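Long-range contacts in conserved hypothetical protein BT1257 (Bacteroides thetaiotaomicron, PDB 2FG1), which is of unknown function but, as a macro-domain protein, probably removes ADP-ribose from modified thymidine in DNA: residues G20-T25 against S120-R125; I24-N29 against L77-M82; G32-G37 against E51-W56; V68-V73 against L107-L112. All blocks are in the same frame, centred on the assembly; numbering follows the deposited sequence. Where two conformers were deposited one is given.

In the fold
All four contacts lie within one macro domain, a mixed sheet flanked by helices. Interactions 1 and 2 both start from strand 22-29, which pairs with strand 120-123 and strand 77-85 respectively; their centres are about 9 Å apart, sharing I24 and T25. Interaction 4, whose centre is about 7 Å from that of interaction 2, lays helix 100-117 against the edge strand 68-74, the antiparallel neighbour of strand 77-85. Interaction 3, about 19 Å centre to centre from interaction 1, ties the glycine-rich loop after strand 22-29 to helix 48-59. Along the chain interactions 3 and 4 fall within the span of 1, 3 closing before 4 opens; segments of 2 and 4 alternate.

Interaction 1: residues G20-T25 against S120-R125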
loop_
_atom_site.group_PDB
_atom_site.type_symbol
_atom_site.label_atom_id
_atom_site.label_comp_id
_atom_site.label_asym_id
_atom_site.label_seq_id
_atom_site.Cartn_x
_atom_site.Cartn_y
_atom_site.Cartn_z
ATOM N N GLY A 20 -3.282 7.117 -17.443
ATOM C CA GLY A 20 -2.808 5.745 -17.551
ATOM C C GLY A 20 -3.336 4.831 -16.460
ATOM O O GLY A 20 -4.243 5.200 -15.696
ATOM N N VAL A 21 -2.768 3.633 -16.399
ATOM C CA VAL A 21 -3.150 2.653 -15.397
ATOM C C VAL A 21 -2.514 3.046 -14.057
ATOM O O VAL A 21 -1.345 3.443 -13.998
ATOM C CB VAL A 21 -2.724 1.220 -15.820
ATOM C CG1 VAL A 21 -3.182 0.198 -14.803
ATOM C CG2 VAL A 21 -3.289 0.859 -17.201
ATOM N N LYS A 22 -3.294 2.949 -12.984
ATOM C CA LYS A 22 -2.866 3.407 -11.660
ATOM C C LYS A 22 -3.091 2.322 -10.619
ATOM O O LYS A 22 -4.099 1.606 -10.669
ATOM C CB LYS A 22 -3.646 4.662 -11.255
ATOM C CG LYS A 22 -3.615 5.812 -12.267
ATOM C CD LYS A 22 -4.642 6.890 -11.917
ATOM C CE LYS A 22 -4.797 7.909 -13.027
ATOM N NZ LYS A 22 -5.635 9.052 -12.573
ATOM N N VAL A 23 -2.161 2.214 -9.675
ATOM C CA VAL A 23 -2.282 1.284 -8.547
ATOM C C VAL A 23 -2.172 2.087 -7.259
ATOM O O VAL A 23 -1.146 2.754 -7.016
ATOM C CB VAL A 23 -1.193 0.187 -8.579
ATOM C CG1 VAL A 23 -1.349 -0.765 -7.401
ATOM C CG2 VAL A 23 -1.256 -0.603 -9.889
ATOM N N ILE A 24 -3.222 2.041 -6.444
ATOM C CA ILE A 24 -3.202 2.669 -5.122
ATOM C C ILE A 24 -2.702 1.626 -4.131
ATOM O O ILE A 24 -3.328 0.566 -3.974
ATOM C CB ILE A 24 -4.612 3.127 -4.712
ATOM C CG1 ILE A 24 -5.123 4.212 -5.658
ATOM C CG2 ILE A 24 -4.631 3.640 -3.256
ATOM C CD1 ILE A 24 -6.635 4.399 -5.606
ATOM N N THR A 25 -1.588 1.905 -3.460
ATOM C CA THR A 25 -0.970 0.946 -2.544
ATOM C C THR A 25 -1.154 1.397 -1.109
ATOM O O THR A 25 -0.922 2.562 -0.797
ATOM C CB THR A 25 0.546 0.809 -2.790
ATOM O OG1 THR A 25 1.175 2.090 -2.627
ATOM C CG2 THR A 25 0.842 0.303 -4.182
ATOM N N SER A 120 1.370 3.398 -12.807
ATOM C CA SER A 120 2.018 4.243 -11.796
ATOM C C SER A 120 1.431 3.921 -10.429
ATOM O O SER A 120 0.364 3.313 -10.320
ATOM C CB SER A 120 1.791 5.713 -12.121
ATOM O OG SER A 120 0.403 6.006 -12.203
ATOM N N VAL A 121 2.148 4.328 -9.384
ATOM C CA VAL A 121 1.776 4.050 -7.994
ATOM C C VAL A 121 1.354 5.324 -7.274
ATOM O O VAL A 121 1.954 6.392 -7.459
ATOM C CB VAL A 121 2.929 3.333 -7.268
ATOM C CG1 VAL A 121 2.718 3.261 -5.752
ATOM C CG2 VAL A 121 3.088 1.927 -7.827
ATOM N N HIS A 122 0.310 5.186 -6.460
ATOM C CA HIS A 122 -0.313 6.288 -5.747
ATOM C C HIS A 122 -0.548 5.839 -4.322
ATOM O O HIS A 122 -1.101 4.760 -4.100
ATOM C CB HIS A 122 -1.614 6.662 -6.455
ATOM C CG HIS A 122 -1.375 7.092 -7.862
ATOM N ND1 HIS A 122 -1.234 8.415 -8.214
ATOM C CD2 HIS A 122 -1.122 6.366 -8.977
ATOM C CE1 HIS A 122 -0.955 8.490 -9.505
ATOM N NE2 HIS A 122 -0.874 7.260 -9.987
HETATM N N MSE A 123 -0.125 6.638 -3.347
HETATM C CA MSE A 123 -0.184 6.162 -1.972
HETATM C C MSE A 123 -0.327 7.275 -0.969
HETATM O O MSE A 123 0.124 8.386 -1.202
HETATM C CB MSE A 123 1.074 5.352 -1.644
HETATM C CG MSE A 123 2.378 6.155 -1.701
HETATM SE SE MSE A 123 3.890 5.239 -0.989
HETATM C CE MSE A 123 4.226 3.980 -2.379
ATOM N N PRO A 124 -0.915 6.959 0.198
ATOM C CA PRO A 124 -0.779 7.870 1.335
ATOM C C PRO A 124 0.642 7.735 1.913
ATOM O O PRO A 124 1.479 7.019 1.332
ATOM C CB PRO A 124 -1.837 7.344 2.313
ATOM C CG PRO A 124 -1.831 5.849 2.055
ATOM C CD PRO A 124 -1.650 5.722 0.550
ATOM N N ARG A 125 0.923 8.425 3.022
ATOM C CA ARG A 125 2.212 8.255 3.709
ATOM C C ARG A 125 2.185 6.932 4.457
ATOM O O ARG A 125 1.963 6.870 5.669
ATOM C CB ARG A 125 2.506 9.403 4.684
ATOM C CG ARG A 125 2.531 10.782 4.056
ATOM C CD ARG A 125 3.082 11.832 5.016
ATOM N NE ARG A 125 4.542 11.808 5.063
ATOM C CZ ARG A 125 5.340 12.484 4.236
ATOM N NH1 ARG A 125 6.649 12.397 4.368
ATOM N NH2 ARG A 125 4.838 13.245 3.274
HETATM O O HOH W 1 -0.179 5.740 -14.875
#
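K22, V23 and I24 pair in parallel register with S120, V121 and H122, joining two neighbouring strands inside the macro-domain sheet. Four backbone hydrogen bonds carry the pairing: S120 N to V21 O, V23 N to S120 O, H122 N to V23 O and T25 N to H122 O. CA-H...O contacts reinforce them, with I24 CA lying 3.1 Å from H122 O. Polar side chains of one face form a network. S120 OG accepts a 2.8 Å bond from H122 NE2 and donates to a water that itself donates to V21 O, while H122 ND1 bonds to Y156 of strand 153-157. CG of H122 stands anti to its carbonyl carbon (chi1 -60°), and CD2 and NE2 of the ring pass obliquely by CB and CG of K22, whose NZ, in the conformer given, bonds to G18 O. An alanine for H122 would probably leave the hydroxyls of S120 and Y156 without their imidazole partner and open a gap beside the K22 chain. On the other face the side chains of V121 and T25 cross at about a right angle, V121 CG1 touching T25 CG2. T25 OG1, buried without a polar partner, rests 3.4 Å from M123 CB.

Interaction 2: residues I24-N29 against L77-M82; sequences ITHICN and LYVANM
H26 and N81 are paired across two parallel strands at the middle of the sheet, their side chains side by side and pointing the same way. From CB the H26 side chain turns so that CG sits between the backbone N and the carbonyl carbon (chi1 71°). CD2 then passes 3.3 Å from A80 O and 3.9 Å from V79 CG1. At the tip NE2 donates a 2.8 Å hydrogen bond to N81 OD1, with 162° at the hydrogen. The acceptor lies in the plane of the ring and is met on a lone pair, although ring and amide planes stand 82° apart. The N81 amide is fixed from its other end too, since ND2 bonds to Q69 and to P49 O. C28 SG rests on N81 CB.

On the opposite face M82, a selenomethionine bent at its last torsion, which turns CE, folds back over the neighbouring strand: CB lies 3.3 Å from H26 O, SE 4.0 Å from T25 CB, and CE 4.0 Å from I27 CG1. Five backbone hydrogen bonds join the strands, ending with C28 N to M82 O at 2.7 Å. Helix 38-45 covers the H26 face through V39 and L42, helix 100-117 covers the M82 face through C106, L107 and V110, and strand 68-74 continues the sheet beyond strand 77-85.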
loop_
_atom_site.group_PDB
_atom_site.type_symbol
_atom_site.label_atom_id
_atom_site.label_comp_id
_atom_site.label_asym_id
_atom_site.label_seq_id
_atom_site.Cartn_x
_atom_site.Cartn_y
_atom_site.Cartn_z
ATOM N N ILE A 24 -3.222 2.041 -6.444
ATOM C CA ILE A 24 -3.202 2.669 -5.122
ATOM C C ILE A 24 -2.702 1.626 -4.131
ATOM O O ILE A 24 -3.328 0.566 -3.974
ATOM C CB ILE A 24 -4.612 3.127 -4.712
ATOM C CG1 ILE A 24 -5.123 4.212 -5.658
ATOM C CG2 ILE A 24 -4.631 3.640 -3.256
ATOM C CD1 ILE A 24 -6.635 4.399 -5.606
ATOM N N THR A 25 -1.588 1.905 -3.460
ATOM C CA THR A 25 -0.970 0.946 -2.544
ATOM C C THR A 25 -1.154 1.397 -1.109
ATOM O O THR A 25 -0.922 2.562 -0.797
ATOM C CB THR A 25 0.546 0.809 -2.790
ATOM O OG1 THR A 25 1.175 2.090 -2.627
ATOM C CG2 THR A 25 0.842 0.303 -4.182
ATOM N N HIS A 26 -1.520 0.476 -0.220
ATOM C CA HIS A 26 -1.614 0.818 1.199
ATOM C C HIS A 26 -1.298 -0.412 2.048
ATOM O O HIS A 26 -1.326 -1.539 1.561
ATOM C CB HIS A 26 -2.994 1.408 1.508
ATOM C CG HIS A 26 -4.084 0.398 1.455
ATOM N ND1 HIS A 26 -4.824 0.065 2.565
ATOM C CD2 HIS A 26 -4.506 -0.407 0.451
ATOM C CE1 HIS A 26 -5.679 -0.893 2.242
ATOM N NE2 HIS A 26 -5.501 -1.202 0.969
ATOM N N ILE A 27 -0.969 -0.172 3.311
ATOM C CA ILE A 27 -0.521 -1.225 4.218
ATOM C C ILE A 27 -1.670 -1.732 5.075
ATOM O O ILE A 27 -2.307 -0.967 5.826
ATOM C CB ILE A 27 0.634 -0.748 5.122
ATOM C CG1 ILE A 27 1.873 -0.409 4.278
ATOM C CG2 ILE A 27 0.984 -1.830 6.145
ATOM C CD1 ILE A 27 2.996 0.283 5.065
ATOM N N CYS A 28 -1.905 -3.038 4.953
ATOM C CA CYS A 28 -2.884 -3.756 5.741
ATOM C C CYS A 28 -2.203 -4.558 6.834
ATOM O O CYS A 28 -1.011 -4.887 6.763
ATOM C CB CYS A 28 -3.665 -4.712 4.830
ATOM S SG CYS A 28 -4.633 -3.913 3.570
ATOM N N ASN A 29 -2.973 -4.889 7.859
ATOM C CA ASN A 29 -2.467 -5.768 8.906
ATOM C C ASN A 29 -2.730 -7.243 8.612
ATOM O O ASN A 29 -3.488 -7.602 7.690
ATOM C CB ASN A 29 -3.047 -5.374 10.264
ATOM C CG ASN A 29 -4.542 -5.516 10.297
ATOM O OD1 ASN A 29 -5.063 -6.630 10.385
ATOM N ND2 ASN A 29 -5.246 -4.395 10.164
ATOM N N LEU A 77 -7.713 1.238 -12.926
ATOM C CA LEU A 77 -7.429 1.580 -11.517
ATOM C C LEU A 77 -7.522 0.373 -10.601
ATOM O O LEU A 77 -8.559 -0.299 -10.537
ATOM C CB LEU A 77 -8.330 2.716 -11.012
ATOM C CG LEU A 77 -8.106 3.288 -9.601
ATOM C CD1 LEU A 77 -6.678 3.756 -9.372
ATOM C CD2 LEU A 77 -9.075 4.431 -9.343
ATOM N N TYR A 78 -6.424 0.099 -9.901
ATOM C CA TYR A 78 -6.325 -1.033 -8.991
ATOM C C TYR A 78 -5.971 -0.547 -7.602
ATOM O O TYR A 78 -5.351 0.517 -7.450
ATOM C CB TYR A 78 -5.255 -2.029 -9.452
ATOM C CG TYR A 78 -5.547 -2.607 -10.809
ATOM C CD1 TYR A 78 -6.175 -3.847 -10.945
ATOM C CD2 TYR A 78 -5.218 -1.899 -11.965
ATOM C CE1 TYR A 78 -6.459 -4.368 -12.207
ATOM C CE2 TYR A 78 -5.501 -2.408 -13.228
ATOM C CZ TYR A 78 -6.123 -3.639 -13.333
ATOM O OH TYR A 78 -6.399 -4.141 -14.591
ATOM N N VAL A 79 -6.341 -1.332 -6.592
ATOM C CA VAL A 79 -5.869 -1.129 -5.226
ATOM C C VAL A 79 -5.060 -2.349 -4.816
ATOM O O VAL A 79 -5.498 -3.485 -5.037
ATOM C CB VAL A 79 -7.050 -0.895 -4.240
ATOM C CG1 VAL A 79 -6.558 -0.844 -2.780
ATOM C CG2 VAL A 79 -7.822 0.362 -4.606
ATOM N N ALA A 80 -3.876 -2.121 -4.245
ATOM C CA ALA A 80 -3.025 -3.186 -3.742
ATOM C C ALA A 80 -3.122 -3.220 -2.227
ATOM O O ALA A 80 -2.646 -2.305 -1.540
ATOM C CB ALA A 80 -1.583 -2.953 -4.192
ATOM N N ASN A 81 -3.756 -4.273 -1.713
ATOM C CA ASN A 81 -3.848 -4.512 -0.270
ATOM C C ASN A 81 -2.564 -5.248 0.132
ATOM O O ASN A 81 -2.411 -6.422 -0.171
ATOM C CB ASN A 81 -5.064 -5.401 0.059
ATOM C CG ASN A 81 -6.409 -4.751 -0.258
ATOM O OD1 ASN A 81 -6.587 -3.544 -0.165
ATOM N ND2 ASN A 81 -7.405 -5.595 -0.560
HETATM N N MSE A 82 -1.640 -4.537 0.781
HETATM C CA MSE A 82 -0.304 -5.064 1.061
HETATM C C MSE A 82 -0.196 -5.437 2.525
HETATM O O MSE A 82 -0.298 -4.571 3.381
HETATM C CB MSE A 82 0.758 -3.993 0.769
HETATM C CG MSE A 82 0.753 -3.446 -0.671
HETATM SE SE MSE A 82 2.283 -2.300 -1.056
HETATM C CE MSE A 82 2.049 -0.957 0.344
#

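Interaction 3: residues G32-G37 against E51-W56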
loop_
_atom_site.group_PDB
_atom_site.type_symbol
_atom_site.label_atom_id
_atom_site.label_comp_id
_atom_site.label_asym_id
_atom_site.label_seq_id
_atom_site.Cartn_x
_atom_site.Cartn_y
_atom_site.Cartn_z
ATOM N N GLY A 32 -6.733 -9.255 9.738
ATOM C CA GLY A 32 -8.030 -9.037 9.119
ATOM C C GLY A 32 -8.748 -7.776 9.570
ATOM O O GLY A 32 -9.924 -7.597 9.265
ATOM N N GLY A 33 -8.056 -6.881 10.275
ATOM C CA GLY A 33 -8.681 -5.631 10.731
ATOM C C GLY A 33 -8.784 -4.608 9.624
ATOM O O GLY A 33 -7.814 -4.391 8.895
ATOM N N TRP A 34 -9.945 -3.971 9.490
ATOM C CA TRP A 34 -10.121 -2.924 8.490
ATOM C C TRP A 34 -11.083 -1.907 9.073
ATOM O O TRP A 34 -12.299 -2.024 8.942
ATOM C CB TRP A 34 -10.634 -3.552 7.190
ATOM C CG TRP A 34 -10.798 -2.643 5.995
ATOM C CD1 TRP A 34 -11.731 -1.654 5.814
ATOM C CD2 TRP A 34 -10.051 -2.717 4.770
ATOM N NE1 TRP A 34 -11.600 -1.097 4.554
ATOM C CE2 TRP A 34 -10.575 -1.733 3.899
ATOM C CE3 TRP A 34 -8.983 -3.508 4.332
ATOM C CZ2 TRP A 34 -10.056 -1.519 2.623
ATOM C CZ3 TRP A 34 -8.490 -3.310 3.052
ATOM C CH2 TRP A 34 -9.026 -2.327 2.217
ATOM N N GLY A 35 -10.541 -0.913 9.766
ATOM C CA GLY A 35 -11.407 0.028 10.468
ATOM C C GLY A 35 -10.815 1.363 10.879
ATOM O O GLY A 35 -11.510 2.168 11.487
ATOM N N LYS A 36 -9.543 1.597 10.559
ATOM C CA LYS A 36 -8.859 2.823 10.994
ATOM C C LYS A 36 -8.008 3.393 9.876
ATOM O O LYS A 36 -7.297 2.653 9.204
ATOM C CB LYS A 36 -7.951 2.529 12.199
ATOM C CG LYS A 36 -8.648 1.883 13.384
ATOM C CD LYS A 36 -7.759 0.837 14.060
ATOM C CE LYS A 36 -7.001 1.404 15.246
ATOM N NZ LYS A 36 -7.911 1.686 16.397
ATOM N N GLY A 37 -8.074 4.707 9.689
ATOM C CA GLY A 37 -7.147 5.396 8.785
ATOM C C GLY A 37 -7.509 5.292 7.318
ATOM O O GLY A 37 -8.672 5.446 6.953
ATOM N N GLU A 51 -13.850 -5.760 0.785
ATOM C CA GLU A 51 -14.488 -7.074 0.682
ATOM C C GLU A 51 -13.490 -8.150 0.249
ATOM O O GLU A 51 -13.478 -9.259 0.790
ATOM C CB GLU A 51 -15.713 -7.031 -0.224
ATOM C CG GLU A 51 -16.357 -8.422 -0.434
ATOM C CD GLU A 51 -16.905 -9.066 0.837
ATOM O OE1 GLU A 51 -16.938 -8.405 1.909
ATOM O OE2 GLU A 51 -17.325 -10.244 0.757
ATOM N N ALA A 52 -12.633 -7.807 -0.708
ATOM C CA ALA A 52 -11.606 -8.728 -1.157
ATOM C C ALA A 52 -10.661 -9.080 -0.013
ATOM O O ALA A 52 -10.283 -10.238 0.161
ATOM C CB ALA A 52 -10.852 -8.138 -2.347
ATOM N N TYR A 53 -10.275 -8.065 0.765
ATOM C CA TYR A 53 -9.370 -8.288 1.893
ATOM C C TYR A 53 -10.009 -9.176 2.970
ATOM O O TYR A 53 -9.368 -10.084 3.499
ATOM C CB TYR A 53 -8.966 -6.938 2.494
ATOM C CG TYR A 53 -8.194 -7.032 3.784
ATOM C CD1 TYR A 53 -6.827 -7.281 3.789
ATOM C CD2 TYR A 53 -8.837 -6.854 5.004
ATOM C CE1 TYR A 53 -6.119 -7.362 4.983
ATOM C CE2 TYR A 53 -8.140 -6.922 6.197
ATOM C CZ TYR A 53 -6.790 -7.175 6.182
ATOM O OH TYR A 53 -6.128 -7.233 7.391
ATOM N N ARG A 54 -11.266 -8.902 3.303
ATOM C CA ARG A 54 -11.947 -9.692 4.323
ATOM C C ARG A 54 -12.134 -11.149 3.878
ATOM O O ARG A 54 -11.965 -12.074 4.669
ATOM C CB ARG A 54 -13.276 -9.041 4.686
ATOM C CG ARG A 54 -13.094 -7.707 5.419
ATOM C CD ARG A 54 -14.368 -7.316 6.127
ATOM N NE ARG A 54 -14.403 -5.943 6.640
ATOM C CZ ARG A 54 -13.863 -5.512 7.786
ATOM N NH1 ARG A 54 -13.132 -6.319 8.552
ATOM N NH2 ARG A 54 -14.055 -4.246 8.146
ATOM N N GLN A 55 -12.406 -11.356 2.588
ATOM C CA GLN A 55 -12.480 -12.727 2.064
ATOM C C GLN A 55 -11.113 -13.392 2.087
ATOM O O GLN A 55 -10.984 -14.578 2.386
ATOM C CB GLN A 55 -13.064 -12.770 0.651
ATOM C CG GLN A 55 -14.554 -12.460 0.608
ATOM C CD GLN A 55 -15.208 -12.839 -0.707
ATOM O OE1 GLN A 55 -14.757 -13.768 -1.393
ATOM N NE2 GLN A 55 -16.291 -12.148 -1.051
ATOM N N TRP A 56 -10.076 -12.621 1.772
ATOM C CA TRP A 56 -8.712 -13.129 1.840
ATOM C C TRP A 56 -8.354 -13.604 3.259
ATOM O O TRP A 56 -7.818 -14.706 3.446
ATOM C CB TRP A 56 -7.764 -12.035 1.351
ATOM C CG TRP A 56 -6.319 -12.395 1.188
ATOM C CD1 TRP A 56 -5.760 -13.642 1.079
ATOM C CD2 TRP A 56 -5.251 -11.461 1.073
ATOM N NE1 TRP A 56 -4.390 -13.528 0.934
ATOM C CE2 TRP A 56 -4.057 -12.199 0.920
ATOM C CE3 TRP A 56 -5.185 -10.065 1.105
ATOM C CZ2 TRP A 56 -2.807 -11.582 0.784
ATOM C CZ3 TRP A 56 -3.943 -9.454 0.961
ATOM C CH2 TRP A 56 -2.776 -10.214 0.796
HETATM O O HOH W 2 -11.931 -9.148 8.515
#
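G32 to W34 run as irregular backbone past helix 51-56, with G32 at a positive phi of 83° and its CA 6.2 Å from the CA of R54. In this macro domain the segment belongs to the glycine-rich loop that follows strand 22-29 and leads into helix 38-45; in relatives this loop lines the ADP-ribose cleft, and it probably does so here. At the backbone angles of G32 a side chain would collide with the carbonyl oxygen before it, so only glycine fits comfortably.

Y53 reaches from the helix toward the loop, its CG anti to the backbone N (chi1 172°). CE2 approaches G32 C at 3.5 Å, near the plane of the ring, and OH comes to 3.1 Å from G32 CA. That hydroxyl is hydrogen-bonded to N29 O at the end of strand 22-29, which fixes the tip of the ring beside the loop.

W34 meets the base of the same tyrosine. Its CE3 lies 3.4 Å from Y53 CD2 and CZ3 touches CB, the two six-membered rings inclined at 41° with centroids 5.2 Å apart. At its far side the indole NE1 bonds to S43 of helix 38-45, so the tryptophan spans from one helix to the other.

R54 flanks the loop, its chain extended from CG to NE. NE makes a salt bridge with E50, and W34 CB sits off-centre over one face of the guanidinium. A water at the guanidinium edge, in its plane, accepts from R54 NH1 at 3.1 Å and donates to G32 O at 2.6 Å.

Interaction 4: residues V68-V73 against L107-L112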
loop_
_atom_site.group_PDB
_atom_site.type_symbol
_atom_site.label_atom_id
_atom_site.label_comp_id
_atom_site.label_asym_id
_atom_site.label_seq_id
_atom_site.Cartn_x
_atom_site.Cartn_y
_atom_site.Cartn_z
ATOM N N VAL A 68 0.489 -9.640 -1.236
ATOM C CA VAL A 68 -0.286 -8.538 -1.803
ATOM C C VAL A 68 -1.467 -9.099 -2.577
ATOM O O VAL A 68 -1.322 -10.075 -3.325
ATOM C CB VAL A 68 0.580 -7.670 -2.767
ATOM C CG1 VAL A 68 -0.218 -6.467 -3.279
ATOM C CG2 VAL A 68 1.861 -7.205 -2.085
ATOM N N GLN A 69 -2.618 -8.440 -2.431
ATOM C CA GLN A 69 -3.811 -8.709 -3.224
ATOM C C GLN A 69 -4.120 -7.486 -4.069
ATOM O O GLN A 69 -4.198 -6.372 -3.541
ATOM C CB GLN A 69 -4.977 -8.990 -2.285
ATOM C CG GLN A 69 -6.323 -9.201 -2.949
ATOM C CD GLN A 69 -7.403 -9.344 -1.914
ATOM O OE1 GLN A 69 -7.571 -8.481 -1.061
ATOM N NE2 GLN A 69 -8.156 -10.441 -1.985
ATOM N N PHE A 70 -4.291 -7.691 -5.378
ATOM C CA PHE A 70 -4.608 -6.608 -6.304
ATOM C C PHE A 70 -6.071 -6.683 -6.695
ATOM O O PHE A 70 -6.545 -7.734 -7.141
ATOM C CB PHE A 70 -3.726 -6.686 -7.562
ATOM C CG PHE A 70 -2.249 -6.570 -7.272
ATOM C CD1 PHE A 70 -1.622 -5.329 -7.268
ATOM C CD2 PHE A 70 -1.484 -7.704 -7.002
ATOM C CE1 PHE A 70 -0.252 -5.225 -6.994
ATOM C CE2 PHE A 70 -0.114 -7.602 -6.725
ATOM C CZ PHE A 70 0.496 -6.360 -6.731
ATOM N N VAL A 71 -6.808 -5.601 -6.474
ATOM C CA VAL A 71 -8.218 -5.567 -6.855
ATOM C C VAL A 71 -8.450 -4.435 -7.828
ATOM O O VAL A 71 -7.891 -3.347 -7.701
ATOM C CB VAL A 71 -9.183 -5.461 -5.627
ATOM C CG1 VAL A 71 -9.078 -4.109 -4.956
ATOM C CG2 VAL A 71 -10.624 -5.723 -6.025
ATOM N N ASN A 72 -9.278 -4.710 -8.812
ATOM C CA ASN A 72 -9.718 -3.687 -9.739
ATOM C C ASN A 72 -10.860 -2.896 -9.112
ATOM O O ASN A 72 -11.788 -3.485 -8.538
ATOM C CB ASN A 72 -10.147 -4.290 -11.073
ATOM C CG ASN A 72 -10.481 -3.227 -12.084
ATOM O OD1 ASN A 72 -9.586 -2.635 -12.695
ATOM N ND2 ASN A 72 -11.763 -2.937 -12.236
ATOM N N VAL A 73 -10.795 -1.573 -9.189
ATOM C CA VAL A 73 -11.905 -0.741 -8.703
ATOM C C VAL A 73 -12.569 0.100 -9.800
ATOM O O VAL A 73 -13.750 0.417 -9.703
ATOM C CB VAL A 73 -11.521 0.149 -7.483
ATOM C CG1 VAL A 73 -11.181 -0.711 -6.268
ATOM C CG2 VAL A 73 -10.344 1.061 -7.801
ATOM N N LEU A 107 6.280 -4.539 -1.866
ATOM C CA LEU A 107 6.624 -3.620 -2.933
ATOM C C LEU A 107 7.341 -4.311 -4.090
ATOM O O LEU A 107 7.190 -3.872 -5.231
ATOM C CB LEU A 107 7.416 -2.419 -2.405
ATOM C CG LEU A 107 6.578 -1.446 -1.549
ATOM C CD1 LEU A 107 7.482 -0.431 -0.836
ATOM C CD2 LEU A 107 5.522 -0.733 -2.378
ATOM N N LYS A 108 8.074 -5.391 -3.816
ATOM C CA LYS A 108 8.650 -6.189 -4.906
ATOM C C LYS A 108 7.531 -6.748 -5.802
ATOM O O LYS A 108 7.656 -6.769 -7.035
ATOM C CB LYS A 108 9.494 -7.342 -4.357
ATOM C CG LYS A 108 10.910 -6.966 -3.909
ATOM C CD LYS A 108 11.731 -8.212 -3.573
ATOM C CE LYS A 108 13.208 -7.916 -3.372
ATOM N NZ LYS A 108 13.472 -6.905 -2.329
ATOM N N GLU A 109 6.446 -7.202 -5.181
ATOM C CA GLU A 109 5.323 -7.737 -5.959
ATOM C C GLU A 109 4.583 -6.615 -6.698
ATOM O O GLU A 109 4.185 -6.781 -7.865
ATOM C CB GLU A 109 4.380 -8.576 -5.086
ATOM C CG GLU A 109 3.331 -9.339 -5.907
ATOM C CD GLU A 109 2.468 -10.271 -5.087
ATOM O OE1 GLU A 109 2.842 -10.608 -3.947
ATOM O OE2 GLU A 109 1.406 -10.692 -5.597
ATOM N N VAL A 110 4.419 -5.464 -6.043
ATOM C CA VAL A 110 3.840 -4.302 -6.701
ATOM C C VAL A 110 4.698 -3.871 -7.897
ATOM O O VAL A 110 4.158 -3.484 -8.939
ATOM C CB VAL A 110 3.642 -3.139 -5.710
ATOM C CG1 VAL A 110 3.241 -1.855 -6.432
ATOM C CG2 VAL A 110 2.584 -3.533 -4.663
ATOM N N ALA A 111 6.024 -3.941 -7.767
ATOM C CA ALA A 111 6.890 -3.575 -8.889
ATOM C C ALA A 111 6.597 -4.441 -10.122
ATOM O O ALA A 111 6.468 -3.923 -11.230
ATOM C CB ALA A 111 8.352 -3.666 -8.495
ATOM N N LEU A 112 6.495 -5.752 -9.931
ATOM C CA LEU A 112 6.205 -6.647 -11.056
ATOM C C LEU A 112 4.840 -6.354 -11.664
ATOM O O LEU A 112 4.697 -6.300 -12.884
ATOM C CB LEU A 112 6.280 -8.105 -10.616
ATOM C CG LEU A 112 7.641 -8.583 -10.121
ATOM C CD1 LEU A 112 7.513 -9.952 -9.490
ATOM C CD2 LEU A 112 8.635 -8.616 -11.235
HETATM O O HOH W 3 1.127 -12.143 -2.643
#
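E109 of the helix and V68 and F70 of the edge strand bury the most surface here. The E109 chain is extended beyond CG, which itself stands anti to the backbone N (chi1 -170°), and it runs alongside V68 with the two side chains pointing opposite ways. Its OE1 lies 3.9 Å from V68 CB and accepts a 2.6 Å hydrogen bond from a water that in turn accepts from V68 N at 2.9 Å, so the edge strand's N-H is reached through solvent. OE2 approaches F70 CE2 at 3.6 Å. The F70 ring meets the helix with its edge: E109 CG and V110 CA lie near the ring plane, the latter 3.9 Å from CZ, and V110 CG2 touches CE1. V68 CG1 lies off-centre over one face of that ring, and F113 of the same helix stacks with it. An alanine in place of E109 would probably leave the bridging water without its carboxylate acceptor and open a gap beside V68 and the F70 edge. V110 also touches M82 on strand 77-85, so the helix spans both strands of the antiparallel pair. With axes 9.2 Å apart and inclined at 36°, this is the helix-on-sheet layer packing of the macro domain's alpha/beta/alpha sandwich.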